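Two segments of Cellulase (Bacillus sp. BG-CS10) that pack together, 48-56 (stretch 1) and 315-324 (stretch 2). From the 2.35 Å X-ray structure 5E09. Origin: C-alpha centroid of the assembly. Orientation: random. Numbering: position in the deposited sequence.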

# COMPACT_ATOMS: atom_id res chain seq x y z
N LYS A 48 0.09 -17.78 -13.36
CA LYS A 48 -1.19 -18.47 -13.46
C LYS A 48 -2.05 -18.20 -12.22
O LYS A 48 -3.26 -18.06 -12.32
N THR A 49 -1.41 -18.13 -11.06
CA THR A 49 -2.12 -17.86 -9.82
C THR A 49 -2.74 -16.47 -9.86
O THR A 49 -3.91 -16.29 -9.53
N ILE A 50 -1.94 -15.49 -10.27
CA ILE A 50 -2.44 -14.12 -10.39
C ILE A 50 -3.65 -14.04 -11.32
O ILE A 50 -4.62 -13.33 -11.03
N ALA A 51 -3.61 -14.79 -12.42
CA ALA A 51 -4.77 -14.82 -13.31
C ALA A 51 -5.97 -15.50 -12.64
O ALA A 51 -7.09 -14.99 -12.69
N ASP A 52 -5.73 -16.65 -12.00
CA ASP A 52 -6.78 -17.42 -11.33
C ASP A 52 -7.50 -16.61 -10.26
O ASP A 52 -8.71 -16.78 -10.05
N GLU A 53 -6.77 -15.74 -9.58
CA GLU A 53 -7.34 -14.97 -8.48
C GLU A 53 -8.26 -13.85 -8.98
O GLU A 53 -8.85 -13.13 -8.18
N GLY A 54 -8.36 -13.72 -10.29
CA GLY A 54 -9.29 -12.77 -10.89
C GLY A 54 -8.65 -11.50 -11.42
O GLY A 54 -9.34 -10.63 -11.95
N TYR A 55 -7.32 -11.39 -11.28
CA TYR A 55 -6.59 -10.25 -11.82
C TYR A 55 -6.52 -10.34 -13.34
O TYR A 55 -6.22 -11.40 -13.88
N LYS A 56 -6.79 -9.23 -14.01
CA LYS A 56 -6.84 -9.23 -15.47
C LYS A 56 -5.67 -8.49 -16.12
O LYS A 56 -5.60 -8.38 -17.35
N HIS A 315 2.09 -9.65 0.05
CA HIS A 315 0.66 -9.93 0.01
C HIS A 315 0.37 -11.35 -0.45
O HIS A 315 -0.27 -12.12 0.26
N LEU A 316 0.81 -11.69 -1.66
CA LEU A 316 0.73 -13.07 -2.11
C LEU A 316 1.98 -13.81 -1.65
O LEU A 316 3.09 -13.40 -1.95
N ASN A 317 1.79 -14.89 -0.90
CA ASN A 317 2.92 -15.75 -0.56
C ASN A 317 3.34 -16.49 -1.82
O ASN A 317 2.61 -17.35 -2.32
N ARG A 318 4.51 -16.15 -2.34
CA ARG A 318 4.94 -16.65 -3.63
C ARG A 318 5.52 -18.05 -3.55
O ARG A 318 5.81 -18.67 -4.58
N GLU A 319 5.69 -18.55 -2.34
CA GLU A 319 6.14 -19.92 -2.16
C GLU A 319 4.95 -20.87 -2.13
O GLU A 319 5.01 -21.95 -2.71
N THR A 320 3.86 -20.44 -1.50
CA THR A 320 2.66 -21.28 -1.41
C THR A 320 1.57 -20.88 -2.39
O THR A 320 0.54 -21.57 -2.50
N TYR A 321 1.77 -19.76 -3.08
CA TYR A 321 0.80 -19.24 -4.04
C TYR A 321 -0.58 -19.01 -3.42
O TYR A 321 -1.60 -19.23 -4.07
N SER A 322 -0.60 -18.55 -2.17
CA SER A 322 -1.84 -18.10 -1.53
C SER A 322 -1.58 -16.83 -0.72
O SER A 322 -0.44 -16.54 -0.35
N TRP A 323 -2.63 -16.06 -0.45
CA TRP A 323 -2.48 -14.76 0.23
C TRP A 323 -2.10 -14.90 1.70
O TRP A 323 -2.71 -15.69 2.43
N TYR A 324 -1.11 -14.14 2.14
CA TYR A 324 -0.76 -14.05 3.56
C TYR A 324 -1.96 -13.64 4.41
O TYR A 324 -2.17 -14.17 5.50

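Stretch 2 meets the C-terminal end of a helix, 48-52, and the turn that follows it, and the contact is small: 306 Å² is buried, both sides summed. His 315 opens the stretch without taking part; its side chain is out of reach of stretch 1, although its carbonyl O accepts a hydrogen bond from Tyr 324 N at 2.9 Å.

Leu 316 is the first residue to point toward the helix. Its chi1 of -177° (t) and chi2 of 76° (p) bring CD2 to 3.8 Å from Ile 50 CD1, a van der Waals distance between two methyl groups. The CA-to-CB bond of Ile 50 runs sideways, so the approach depends on its m, m conformation, which carries CD1 nearer to the leucine. Leu 316 also lies loosely against Thr 49, whose CG2 is 4.4 Å from Leu 316 CD1 and 4.5 Å from Leu 316 CD2.

The next four residues, Asn 317 through Thr 320, have no contact with stretch 1. The Asn 317 side chain instead braces the turn after it: its OD1 accepts from Glu 319 N at 3.0 Å and from Thr 320 N at 3.3 Å. Its backbone N donates to Ser 322 O at 2.8 Å, tying the two arms together.

Tyr 321, with phi/psi of 56/37, makes the nearest backbone approach, its CA lying 6.6 Å from the CA of Thr 49. Its CB points toward the helix, with chi1 m (-57°), and lies 3.7 Å from Thr 49 OG1. Thr 49 also points in, chi1 m (-56°), and sets CG2 3.6 Å from the carbonyl O of Tyr 321. These are packing contacts; the hydroxyls Thr 49 OG1 and Tyr 321 OH find hydrogen bonds elsewhere in the structure.

Ser 322 points away, and its OG lies 3.1 Å from Thr 320 OG1 in a hydrogen bond whose donor could be either hydroxyl.

Trp 323 has the largest area covered in the contact, 78 Å². Its CA-to-CB bond runs sideways, but chi1 m (-53°) and chi2 of 101° swing the indole nearer to stretch 1. There NE1 donates to Glu 53 OE1 at 2.9 Å; the N-H...O angle of 163° and the position of OE1 near the indole plane indicate a well-directed bond. Glu 53 points toward stretch 2 and reaches the indole with chi1 and chi2 both m. Elsewhere on the indole, CH2 packs 3.7 Å from CE2 of Tyr 55, itself directed inward with chi1 m (-77°); the approach is oblique to both rings. Tyr 324 then turns out of reach, ending the contact.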

# COMPACT_ATOMS: atom_id res chain seq x y z
CB LYS A 48 -0.99 -19.97 -13.65
CG LYS A 48 -2.26 -20.79 -13.42
CD LYS A 48 -2.19 -22.17 -14.03
CE LYS A 48 -3.37 -23.01 -13.57
NZ LYS A 48 -3.62 -22.88 -12.10
CB THR A 49 -1.21 -17.97 -8.59
OG1 THR A 49 -0.57 -19.25 -8.56
CG2 THR A 49 -2.01 -17.76 -7.32
CB ILE A 50 -1.33 -13.17 -10.89
CG1 ILE A 50 -0.25 -13.02 -9.80
CG2 ILE A 50 -1.90 -11.82 -11.28
CD1 ILE A 50 -0.80 -12.62 -8.45
CB ALA A 51 -4.43 -15.52 -14.61
CB ASP A 52 -6.21 -18.69 -10.70
CG ASP A 52 -7.28 -19.57 -10.07
OD1 ASP A 52 -8.47 -19.21 -10.15
OD2 ASP A 52 -6.91 -20.63 -9.50
CB GLU A 53 -6.23 -14.39 -7.60
CG GLU A 53 -5.41 -15.45 -6.86
CD GLU A 53 -6.25 -16.27 -5.89
OE1 GLU A 53 -7.02 -15.68 -5.10
OE2 GLU A 53 -6.13 -17.52 -5.91
CB TYR A 55 -5.19 -10.17 -11.21
CG TYR A 55 -5.21 -9.61 -9.81
CD1 TYR A 55 -5.35 -8.24 -9.59
CD2 TYR A 55 -5.10 -10.45 -8.70
CE1 TYR A 55 -5.38 -7.72 -8.32
CE2 TYR A 55 -5.14 -9.93 -7.42
CZ TYR A 55 -5.27 -8.57 -7.23
OH TYR A 55 -5.30 -8.04 -5.96
CB LYS A 56 -8.17 -8.64 -15.95
CG LYS A 56 -9.36 -9.50 -15.61
CD LYS A 56 -10.38 -9.48 -16.72
CE LYS A 56 -10.78 -8.07 -17.08
NZ LYS A 56 -11.74 -8.07 -18.22
CB HIS A 315 -0.07 -8.91 -0.88
CG HIS A 315 -0.03 -7.52 -0.35
ND1 HIS A 315 -0.25 -7.22 0.99
CD2 HIS A 315 0.20 -6.33 -0.95
CE1 HIS A 315 -0.15 -5.92 1.17
NE2 HIS A 315 0.13 -5.35 0.00
CB LEU A 316 0.60 -13.16 -3.63
CG LEU A 316 0.44 -14.58 -4.20
CD1 LEU A 316 -0.97 -15.11 -3.97
CD2 LEU A 316 0.79 -14.61 -5.67
CB ASN A 317 2.55 -16.73 0.57
CG ASN A 317 3.76 -17.51 1.09
OD1 ASN A 317 4.68 -17.84 0.34
ND2 ASN A 317 3.75 -17.81 2.38
CB ARG A 318 5.97 -15.71 -4.25
CG ARG A 318 5.46 -14.30 -4.43
CD ARG A 318 6.38 -13.52 -5.32
NE ARG A 318 5.97 -12.13 -5.45
CZ ARG A 318 6.68 -11.22 -6.09
NH1 ARG A 318 7.83 -11.56 -6.66
NH2 ARG A 318 6.24 -9.96 -6.17
CB GLU A 319 6.98 -20.05 -0.89
CG GLU A 319 7.44 -21.46 -0.58
CD GLU A 319 7.93 -21.62 0.85
OE1 GLU A 319 8.47 -20.65 1.43
OE2 GLU A 319 7.77 -22.73 1.40
CB THR A 320 2.07 -21.25 0.01
OG1 THR A 320 1.48 -19.96 0.27
CG2 THR A 320 3.14 -21.55 1.05
CB TYR A 321 0.69 -20.17 -5.25
CG TYR A 321 2.02 -20.38 -5.92
CD1 TYR A 321 2.61 -19.36 -6.66
CD2 TYR A 321 2.71 -21.58 -5.80
CE1 TYR A 321 3.84 -19.53 -7.26
CE2 TYR A 321 3.94 -21.76 -6.40
CZ TYR A 321 4.50 -20.73 -7.13
OH TYR A 321 5.73 -20.91 -7.74
CB SER A 322 -2.42 -19.20 -0.65
OG SER A 322 -1.61 -19.40 0.50
CB TRP A 323 -3.78 -13.96 0.10
CG TRP A 323 -4.25 -13.81 -1.32
CD1 TRP A 323 -5.24 -14.53 -1.93
CD2 TRP A 323 -3.74 -12.91 -2.31
NE1 TRP A 323 -5.38 -14.12 -3.24
CE2 TRP A 323 -4.47 -13.13 -3.50
CE3 TRP A 323 -2.74 -11.93 -2.31
CZ2 TRP A 323 -4.23 -12.42 -4.67
CZ3 TRP A 323 -2.50 -11.22 -3.48
CH2 TRP A 323 -3.24 -11.47 -4.64
CB TYR A 324 0.37 -13.04 3.78
CG TYR A 324 1.75 -13.51 3.42
CD1 TYR A 324 2.44 -14.42 4.22
CD2 TYR A 324 2.39 -13.02 2.28
CE1 TYR A 324 3.72 -14.84 3.89
CE2 TYR A 324 3.67 -13.43 1.95
CZ TYR A 324 4.33 -14.34 2.75
OH TYR A 324 5.60 -14.75 2.41